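Local coordinates for protein aspartate carbamoyltransferase (Leishmania major, PDB 7K46) that probably catalyses the transfer of a carbamoyl group from carbamoyl phosphate to L-aspartate, an early step of pyrimidine biosynthesis, at residues H141-L146 / F316-I321. Numbering follows the deposited sequence.
Sequences HPTQAL and FMRMAI
Arg318 reaches from helix 309-326 across the first turn of helix 142-156, its chain extended from CG to NE, and the NE-NH2 edge of its guanidinium grips the hydroxyl oxygen of Thr143. Arg318 NH2 donates to Thr143 OG1 at 2.9 Å, with OG1 tilted 18° out of the guanidinium plane; a weak second bond runs from Arg318 NE to Thr143 OG1 at 3.1 Å. With chi1 63°, Thr143 OG1 sits between the backbone N and the carbonyl carbon, and CG2 is turned anti to the carbonyl carbon. Arg318 NH2 also donates to a water oxygen 2.8 Å away, which in turn donates to Gln144 OE1, while Gln144 NE2 is hydrogen-bonded to Asp148 OD1. Arg318 NH1 makes a weak hydrogen bond to Ser68 OG. The His141 ring lies with one face over Gln144 CB and brings CE1 to 4.1 Å from Arg318 NH2. One turn on, the side chains meet through carbon: Leu146 CB packs on Met317 CG at 3.8 Å. The bent Met317 chain rests its methyl CE 3.7 Å from the carbonyl oxygen of Leu146. Ile321 CD1 fits between Thr143 CG2 and Leu146 CD1, 3.9 Å from the latter. Phe69 of helix 63-74 lies against both Thr143 and Arg318. The N-to-C directions of the two short helix segments differ by 120°, and their axes approach to 9.9 Å. Such packing of the C-terminal helix on the interdomain helix is characteristic of the two-domain aspartate/ornithine carbamoyltransferase fold.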
loop_
_atom_site.group_PDB
_atom_site.type_symbol
_atom_site.label_atom_id
_atom_site.label_comp_id
_atom_site.label_asym_id
_atom_site.label_seq_id
_atom_site.Cartn_x
_atom_site.Cartn_y
_atom_site.Cartn_z
ATOM N N HIS A 141 -3.953 -14.921 19.300
ATOM C CA HIS A 141 -4.090 -13.580 18.733
ATOM C C HIS A 141 -3.531 -12.639 19.791
ATOM O O HIS A 141 -4.280 -11.946 20.488
ATOM C CB HIS A 141 -5.559 -13.298 18.399
ATOM C CG HIS A 141 -5.799 -12.109 17.513
ATOM N ND1 HIS A 141 -4.866 -11.114 17.309
ATOM C CD2 HIS A 141 -6.897 -11.744 16.803
ATOM C CE1 HIS A 141 -5.370 -10.197 16.498
ATOM N NE2 HIS A 141 -6.604 -10.555 16.178
ATOM N N PRO A 142 -2.202 -12.646 19.982
ATOM C CA PRO A 142 -1.641 -12.022 21.191
ATOM C C PRO A 142 -1.953 -10.546 21.323
ATOM O O PRO A 142 -2.180 -10.090 22.449
ATOM C CB PRO A 142 -0.127 -12.281 21.052
ATOM C CG PRO A 142 0.088 -12.662 19.596
ATOM C CD PRO A 142 -1.174 -13.397 19.241
ATOM N N THR A 143 -1.987 -9.782 20.217
ATOM C CA THR A 143 -2.255 -8.354 20.370
ATOM C C THR A 143 -3.735 -8.075 20.627
ATOM O O THR A 143 -4.052 -7.077 21.277
ATOM C CB THR A 143 -1.742 -7.549 19.166
ATOM O OG1 THR A 143 -2.426 -7.929 17.970
ATOM C CG2 THR A 143 -0.244 -7.750 18.978
ATOM N N GLN A 144 -4.647 -8.949 20.181
ATOM C CA GLN A 144 -6.048 -8.808 20.595
ATOM C C GLN A 144 -6.204 -9.057 22.095
ATOM O O GLN A 144 -6.856 -8.279 22.799
ATOM C CB GLN A 144 -6.953 -9.758 19.802
ATOM C CG GLN A 144 -8.445 -9.566 20.124
ATOM C CD GLN A 144 -9.005 -8.308 19.471
ATOM O OE1 GLN A 144 -8.871 -8.133 18.266
ATOM N NE2 GLN A 144 -9.616 -7.425 20.265
ATOM N N ALA A 145 -5.629 -10.152 22.604
ATOM C CA ALA A 145 -5.682 -10.402 24.045
ATOM C C ALA A 145 -5.121 -9.221 24.833
ATOM O O ALA A 145 -5.724 -8.764 25.811
ATOM C CB ALA A 145 -4.909 -11.678 24.392
ATOM N N LEU A 146 -3.959 -8.715 24.418
ATOM C CA LEU A 146 -3.305 -7.647 25.165
ATOM C C LEU A 146 -4.071 -6.332 25.053
ATOM O O LEU A 146 -4.179 -5.588 26.035
ATOM C CB LEU A 146 -1.868 -7.479 24.675
ATOM C CG LEU A 146 -0.983 -8.638 25.140
ATOM C CD1 LEU A 146 0.336 -8.589 24.386
ATOM C CD2 LEU A 146 -0.749 -8.558 26.635
ATOM N N PHE A 316 -2.371 1.661 20.444
ATOM C CA PHE A 316 -1.276 1.999 21.348
ATOM C C PHE A 316 -0.605 0.764 21.950
ATOM O O PHE A 316 0.614 0.779 22.195
ATOM C CB PHE A 316 -1.790 2.970 22.409
ATOM C CG PHE A 316 -2.137 4.318 21.833
ATOM C CD1 PHE A 316 -1.155 5.086 21.228
ATOM C CD2 PHE A 316 -3.441 4.790 21.848
ATOM C CE1 PHE A 316 -1.459 6.316 20.663
ATOM C CE2 PHE A 316 -3.753 6.012 21.290
ATOM C CZ PHE A 316 -2.753 6.777 20.693
ATOM N N MET A 317 -1.347 -0.324 22.152
ATOM C CA MET A 317 -0.694 -1.561 22.575
ATOM C C MET A 317 0.258 -2.064 21.499
ATOM O O MET A 317 1.369 -2.519 21.797
ATOM C CB MET A 317 -1.744 -2.626 22.915
ATOM C CG MET A 317 -1.152 -4.015 23.274
ATOM S SD MET A 317 0.027 -3.991 24.651
ATOM C CE MET A 317 -1.015 -3.601 26.079
ATOM N N ARG A 318 -0.150 -1.978 20.234
ATOM C CA ARG A 318 0.734 -2.454 19.179
ATOM C C ARG A 318 1.950 -1.548 19.014
ATOM O O ARG A 318 3.041 -2.036 18.708
ATOM C CB ARG A 318 -0.052 -2.593 17.878
ATOM C CG ARG A 318 -1.009 -3.784 17.933
ATOM C CD ARG A 318 -1.912 -3.880 16.699
ATOM N NE ARG A 318 -2.736 -5.081 16.811
ATOM C CZ ARG A 318 -4.054 -5.091 16.966
ATOM N NH1 ARG A 318 -4.763 -3.973 16.935
ATOM N NH2 ARG A 318 -4.674 -6.255 17.157
ATOM N N MET A 319 1.800 -0.244 19.260
ATOM C CA MET A 319 2.963 0.643 19.290
ATOM C C MET A 319 3.910 0.273 20.431
ATOM O O MET A 319 5.132 0.212 20.247
ATOM C CB MET A 319 2.505 2.099 19.434
ATOM C CG MET A 319 1.805 2.672 18.194
ATOM S SD MET A 319 1.205 4.378 18.413
ATOM C CE MET A 319 2.743 5.296 18.567
ATOM N N ALA A 320 3.362 0.046 21.627
ATOM C CA ALA A 320 4.198 -0.353 22.759
ATOM C C ALA A 320 4.975 -1.620 22.435
ATOM O O ALA A 320 6.165 -1.729 22.748
ATOM C CB ALA A 320 3.332 -0.573 24.003
ATOM N N ILE A 321 4.316 -2.580 21.791
ATOM C CA ILE A 321 4.964 -3.846 21.455
ATOM C C ILE A 321 6.045 -3.638 20.402
ATOM O O ILE A 321 7.193 -4.068 20.580
ATOM C CB ILE A 321 3.914 -4.877 20.999
ATOM C CG1 ILE A 321 3.033 -5.295 22.195
ATOM C CG2 ILE A 321 4.602 -6.121 20.395
ATOM C CD1 ILE A 321 1.794 -6.081 21.805
HETATM O O HOH W 1 -7.352 -6.559 16.593
#